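Local coordinates for protein PrgZ (Enterococcus faecalis, PDB 4FAJ) that binds peptide pheromone as a membrane-anchored extracellular solute-binding protein, probably serving peptide uptake into the cell, at residues 275-288 / 292-305. Residues are numbered along the deposited sequence; the frame is centred on the assembly and turned at random. Where two conformers were deposited one is given.
Sequences QVVKEINTGINLYN and LDEAPLAGEYAKQY. With ZN (zinc ion), chain F.
With CG anti to its carbonyl carbon (chi1 -52°), Tyr301 swings its ring from helix 299-305 across Ile280, while Glu279, extended at chi1 (170°) and bent at chi2, turns its carboxylate to meet the phenol oxygen at a zinc ion. Glu279 OE2 and Tyr301 OH each lie 2.0 Å from the zinc, and Glu421 completes the protein ligands. Glu279 OE2 also accepts from Asn281 N (3.1 Å), on its anti side but tilted out of the carboxylate plane, so one acidic residue both caps helix 280-288 and binds metal. A beta-branched residue suits position 280: Ile280 CB makes a CH-pi contact, offset toward the rim of the Tyr301 ring, and the CG2 branch covers the same face and touches Pro296 O. Ile284 CD1 fills the angle between Leu297 CD2 and Tyr301 CD1. Asn288 ND2 donates to Tyr305 OH (3.1 Å), which lies in its amide plane. Gly283, lacking a side chain, leaves room for Val277 CG1; Ala295 CB lies 3.8 Å from Gly283 O and also touches Tyr287 CB. Leu292 packs on Leu286 and Val277. A water donates to both Ile280 O and Pro296 O. Ile280, Pro296 and Ala298 pack on apolar side chains of the bound peptide. Strand 294-297 runs back beneath helix 280-288, their axes nearly antiparallel (150°), and pairs with strand 528-539; strand 61-66 touches Val277 and Leu292, and Phe422 of helix 421-437 packs against Ile280 and Tyr301.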
loop_
_atom_site.group_PDB
_atom_site.type_symbol
_atom_site.label_atom_id
_atom_site.label_comp_id
_atom_site.label_asym_id
_atom_site.label_seq_id
_atom_site.Cartn_x
_atom_site.Cartn_y
_atom_site.Cartn_z
ATOM N N GLN A 275 -9.913 4.936 16.136
ATOM C CA GLN A 275 -10.581 6.198 15.848
ATOM C C GLN A 275 -9.879 6.891 14.685
ATOM O O GLN A 275 -8.669 7.083 14.728
ATOM C CB GLN A 275 -10.536 7.102 17.083
ATOM C CG GLN A 275 -10.907 8.556 16.817
ATOM C CD GLN A 275 -12.377 8.735 16.554
ATOM O OE1 GLN A 275 -13.201 8.443 17.416
ATOM N NE2 GLN A 275 -12.722 9.213 15.356
ATOM N N VAL A 276 -10.630 7.279 13.658
ATOM C CA VAL A 276 -10.052 8.017 12.541
ATOM C C VAL A 276 -9.708 9.432 13.014
ATOM O O VAL A 276 -10.516 10.087 13.671
ATOM C CB VAL A 276 -10.992 8.080 11.309
ATOM C CG1 VAL A 276 -10.372 8.928 10.207
ATOM C CG2 VAL A 276 -11.275 6.676 10.780
ATOM N N VAL A 277 -8.496 9.881 12.694
ATOM C CA VAL A 277 -8.056 11.242 13.003
ATOM C C VAL A 277 -7.713 11.973 11.706
ATOM O O VAL A 277 -6.806 11.569 10.977
ATOM C CB VAL A 277 -6.860 11.244 13.974
ATOM C CG1 VAL A 277 -6.327 12.685 14.212
ATOM C CG2 VAL A 277 -7.271 10.617 15.290
ATOM N N LYS A 278 -8.475 13.019 11.405
ATOM C CA LYS A 278 -8.246 13.826 10.213
ATOM C C LYS A 278 -7.644 15.185 10.574
ATOM O O LYS A 278 -6.978 15.812 9.740
ATOM C CB LYS A 278 -9.559 14.061 9.476
ATOM C CG LYS A 278 -10.358 12.801 9.095
ATOM C CD LYS A 278 -10.337 12.515 7.583
ATOM C CE LYS A 278 -11.729 12.241 7.023
ATOM N NZ LYS A 278 -12.342 13.441 6.406
ATOM N N GLU A 279 -7.890 15.638 11.804
ATOM C CA GLU A 279 -7.408 16.935 12.294
ATOM C C GLU A 279 -6.449 16.713 13.459
ATOM O O GLU A 279 -6.845 16.220 14.516
ATOM C CB GLU A 279 -8.582 17.817 12.727
ATOM C CG GLU A 279 -8.172 19.103 13.484
ATOM C CD GLU A 279 -7.139 19.918 12.755
ATOM O OE1 GLU A 279 -7.323 20.172 11.546
ATOM O OE2 GLU A 279 -6.124 20.320 13.380
ATOM N N ILE A 280 -5.189 17.076 13.249
ATOM C CA ILE A 280 -4.100 16.745 14.186
ATOM C C ILE A 280 -4.260 17.405 15.561
ATOM O O ILE A 280 -3.935 16.799 16.590
ATOM C CB ILE A 280 -2.719 17.115 13.577
ATOM C CG1 ILE A 280 -2.500 16.397 12.238
ATOM C CG2 ILE A 280 -1.586 16.824 14.561
ATOM C CD1 ILE A 280 -2.801 14.916 12.229
ATOM N N ASN A 281 -4.763 18.636 15.583
ATOM C CA ASN A 281 -5.022 19.333 16.848
ATOM C C ASN A 281 -5.962 18.531 17.746
ATOM O O ASN A 281 -5.777 18.478 18.953
ATOM C CB ASN A 281 -5.612 20.709 16.580
ATOM C CG ASN A 281 -5.766 21.522 17.833
ATOM O OD1 ASN A 281 -4.780 21.931 18.436
ATOM N ND2 ASN A 281 -7.016 21.762 18.243
ATOM N N THR A 282 -6.971 17.910 17.145
ATOM C CA THR A 282 -7.947 17.136 17.905
ATOM C C THR A 282 -7.318 15.849 18.451
ATOM O O THR A 282 -7.548 15.491 19.589
ATOM C CB THR A 282 -9.169 16.775 17.045
ATOM O OG1 THR A 282 -9.720 17.969 16.472
ATOM C CG2 THR A 282 -10.213 16.095 17.890
ATOM N N GLY A 283 -6.505 15.172 17.641
ATOM C CA GLY A 283 -5.824 13.959 18.081
ATOM C C GLY A 283 -4.931 14.222 19.287
ATOM O O GLY A 283 -4.924 13.458 20.250
ATOM N N ILE A 284 -4.207 15.330 19.240
ATOM C CA ILE A 284 -3.290 15.705 20.303
ATOM C C ILE A 284 -4.054 16.020 21.593
ATOM O O ILE A 284 -3.685 15.552 22.672
ATOM C CB ILE A 284 -2.439 16.910 19.879
ATOM C CG1 ILE A 284 -1.493 16.523 18.738
ATOM C CG2 ILE A 284 -1.677 17.473 21.061
ATOM C CD1 ILE A 284 -0.791 17.692 18.089
ATOM N N ASN A 285 -5.121 16.807 21.470
ATOM C CA ASN A 285 -5.946 17.181 22.614
ATOM C C ASN A 285 -6.577 15.951 23.278
ATOM O O ASN A 285 -6.607 15.862 24.504
ATOM C CB ASN A 285 -7.018 18.201 22.183
ATOM C CG ASN A 285 -7.658 18.924 23.363
ATOM O OD1 ASN A 285 -8.818 18.684 23.687
ATOM N ND2 ASN A 285 -6.903 19.814 24.007
ATOM N N LEU A 286 -7.070 15.010 22.468
ATOM C CA LEU A 286 -7.572 13.721 22.966
ATOM C C LEU A 286 -6.457 12.915 23.649
ATOM O O LEU A 286 -6.635 12.392 24.754
ATOM C CB LEU A 286 -8.182 12.908 21.814
ATOM C CG LEU A 286 -9.533 13.437 21.312
ATOM C CD1 LEU A 286 -9.922 12.724 20.020
ATOM C CD2 LEU A 286 -10.640 13.302 22.359
ATOM N N TYR A 287 -5.304 12.849 22.995
ATOM C CA TYR A 287 -4.140 12.154 23.538
ATOM C C TYR A 287 -3.731 12.708 24.912
ATOM O O TYR A 287 -3.570 11.938 25.868
ATOM C CB TYR A 287 -2.977 12.235 22.554
ATOM C CG TYR A 287 -1.725 11.526 23.009
ATOM C CD1 TYR A 287 -0.787 12.173 23.813
ATOM C CD2 TYR A 287 -1.486 10.195 22.650
ATOM C CE1 TYR A 287 0.380 11.515 24.220
ATOM C CE2 TYR A 287 -0.339 9.541 23.053
ATOM C CZ TYR A 287 0.587 10.200 23.843
ATOM O OH TYR A 287 1.726 9.533 24.233
ATOM N N ASN A 288 -3.612 14.029 25.018
ATOM C CA ASN A 288 -3.226 14.679 26.281
ATOM C C ASN A 288 -4.258 14.511 27.386
ATOM O O ASN A 288 -3.911 14.572 28.564
ATOM C CB ASN A 288 -2.946 16.173 26.074
ATOM C CG ASN A 288 -1.680 16.420 25.283
ATOM O OD1 ASN A 288 -0.785 15.576 25.268
ATOM N ND2 ASN A 288 -1.592 17.573 24.630
ATOM N N LEU A 292 -6.979 9.077 23.784
ATOM C CA LEU A 292 -6.328 8.303 22.743
ATOM C C LEU A 292 -4.966 7.873 23.269
ATOM O O LEU A 292 -4.337 8.612 24.030
ATOM C CB LEU A 292 -6.139 9.146 21.471
ATOM C CG LEU A 292 -7.321 9.370 20.522
ATOM C CD1 LEU A 292 -6.938 10.345 19.360
ATOM C CD2 LEU A 292 -7.843 8.063 19.948
ATOM N N ASP A 293 -4.503 6.700 22.844
ATOM C CA ASP A 293 -3.199 6.189 23.267
ATOM C C ASP A 293 -2.102 6.426 22.210
ATOM O O ASP A 293 -0.939 6.099 22.420
ATOM C CB ASP A 293 -3.322 4.706 23.639
ATOM C CG ASP A 293 -4.273 4.482 24.810
ATOM O OD1 ASP A 293 -4.111 5.180 25.824
ATOM O OD2 ASP A 293 -5.182 3.621 24.727
ATOM N N GLU A 294 -2.476 7.007 21.076
ATOM C CA GLU A 294 -1.505 7.507 20.106
ATOM C C GLU A 294 -2.115 8.697 19.373
ATOM O O GLU A 294 -3.332 8.878 19.388
ATOM C CB GLU A 294 -1.090 6.410 19.111
ATOM C CG GLU A 294 -2.168 6.006 18.163
ATOM C CD GLU A 294 -1.736 4.961 17.148
ATOM O OE1 GLU A 294 -2.556 4.644 16.262
ATOM O OE2 GLU A 294 -0.598 4.452 17.225
ATOM N N ALA A 295 -1.256 9.517 18.780
ATOM C CA ALA A 295 -1.670 10.687 18.023
ATOM C C ALA A 295 -0.699 10.934 16.880
ATOM O O ALA A 295 0.507 11.047 17.113
ATOM C CB ALA A 295 -1.742 11.918 18.930
ATOM N N PRO A 296 -1.208 11.028 15.637
ATOM C CA PRO A 296 -0.310 11.319 14.525
ATOM C C PRO A 296 0.143 12.774 14.559
ATOM O O PRO A 296 -0.573 13.634 15.106
ATOM C CB PRO A 296 -1.187 11.054 13.295
ATOM C CG PRO A 296 -2.556 11.379 13.764
ATOM C CD PRO A 296 -2.598 10.865 15.176
ATOM N N LEU A 297 1.322 13.034 13.999
ATOM C CA LEU A 297 1.927 14.373 14.006
ATOM C C LEU A 297 2.518 14.790 12.651
ATOM O O LEU A 297 3.054 13.969 11.912
ATOM C CB LEU A 297 3.041 14.425 15.054
ATOM C CG LEU A 297 2.658 14.217 16.518
ATOM C CD1 LEU A 297 3.902 14.076 17.392
ATOM C CD2 LEU A 297 1.767 15.347 17.031
ATOM N N ALA A 298 2.417 16.088 12.351
ATOM C CA ALA A 298 3.062 16.701 11.191
ATOM C C ALA A 298 3.102 18.214 11.374
ATOM O O ALA A 298 2.452 18.737 12.269
ATOM C CB ALA A 298 2.308 16.355 9.927
ATOM N N GLY A 299 3.857 18.898 10.516
ATOM C CA GLY A 299 3.950 20.367 10.517
ATOM C C GLY A 299 4.248 20.986 11.869
ATOM O O GLY A 299 5.081 20.489 12.619
ATOM N N GLU A 300 3.562 22.084 12.177
ATOM C CA GLU A 300 3.786 22.796 13.428
ATOM C C GLU A 300 3.565 21.904 14.660
ATOM O O GLU A 300 4.234 22.085 15.673
ATOM C CB GLU A 300 2.904 24.042 13.476
ATOM C CG GLU A 300 2.976 24.869 14.757
ATOM C CD GLU A 300 4.327 25.546 15.000
ATOM O OE1 GLU A 300 5.176 25.600 14.069
ATOM O OE2 GLU A 300 4.527 26.033 16.139
ATOM N N TYR A 301 2.653 20.939 14.569
ATOM C CA TYR A 301 2.385 20.034 15.689
ATOM C C TYR A 301 3.605 19.142 15.947
ATOM O O TYR A 301 3.991 18.924 17.089
ATOM C CB TYR A 301 1.156 19.162 15.413
ATOM C CG TYR A 301 -0.082 19.932 15.007
ATOM C CD1 TYR A 301 -0.850 20.602 15.960
ATOM C CD2 TYR A 301 -0.491 19.989 13.679
ATOM C CE1 TYR A 301 -2.003 21.314 15.600
ATOM C CE2 TYR A 301 -1.644 20.723 13.303
ATOM C CZ TYR A 301 -2.390 21.368 14.272
ATOM O OH TYR A 301 -3.534 22.059 13.925
ATOM N N ALA A 302 4.184 18.608 14.881
ATOM C CA ALA A 302 5.405 17.794 15.000
ATOM C C ALA A 302 6.560 18.641 15.536
ATOM O O ALA A 302 7.301 18.201 16.413
ATOM C CB ALA A 302 5.765 17.195 13.667
ATOM N N LYS A 303 6.710 19.851 14.998
ATOM C CA LYS A 303 7.716 20.810 15.477
ATOM C C LYS A 303 7.652 21.003 17.000
ATOM O O LYS A 303 8.681 20.968 17.687
ATOM C CB LYS A 303 7.538 22.158 14.764
ATOM C CG LYS A 303 8.728 23.112 14.908
ATOM C CD LYS A 303 8.671 24.220 13.871
ATOM C CE LYS A 303 10.058 24.762 13.529
ATOM N NZ LYS A 303 10.623 25.577 14.628
ATOM N N GLN A 304 6.451 21.183 17.539
ATOM C CA GLN A 304 6.305 21.417 18.976
ATOM C C GLN A 304 6.502 20.157 19.845
ATOM O O GLN A 304 6.951 20.266 20.988
ATOM C CB GLN A 304 4.955 22.075 19.276
ATOM C CG GLN A 304 4.802 23.467 18.673
ATOM C CD GLN A 304 5.980 24.385 18.978
ATOM O OE1 GLN A 304 6.708 24.183 19.947
ATOM N NE2 GLN A 304 6.165 25.404 18.148
ATOM N N TYR A 305 6.176 18.976 19.320
ATOM C CA TYR A 305 6.283 17.722 20.109
ATOM C C TYR A 305 7.537 16.871 19.834
ATOM O O TYR A 305 7.726 15.796 20.435
ATOM C CB TYR A 305 5.011 16.881 19.930
ATOM C CG TYR A 305 3.863 17.415 20.743
ATOM C CD1 TYR A 305 2.981 18.342 20.214
ATOM C CD2 TYR A 305 3.678 17.015 22.064
ATOM C CE1 TYR A 305 1.934 18.856 20.980
ATOM C CE2 TYR A 305 2.637 17.529 22.841
ATOM C CZ TYR A 305 1.768 18.442 22.291
ATOM O OH TYR A 305 0.731 18.947 23.051
HETATM ZN ZN ZN F . -4.846 21.570 12.500
HETATM O O HOH W 1 -3.127 14.047 16.185
#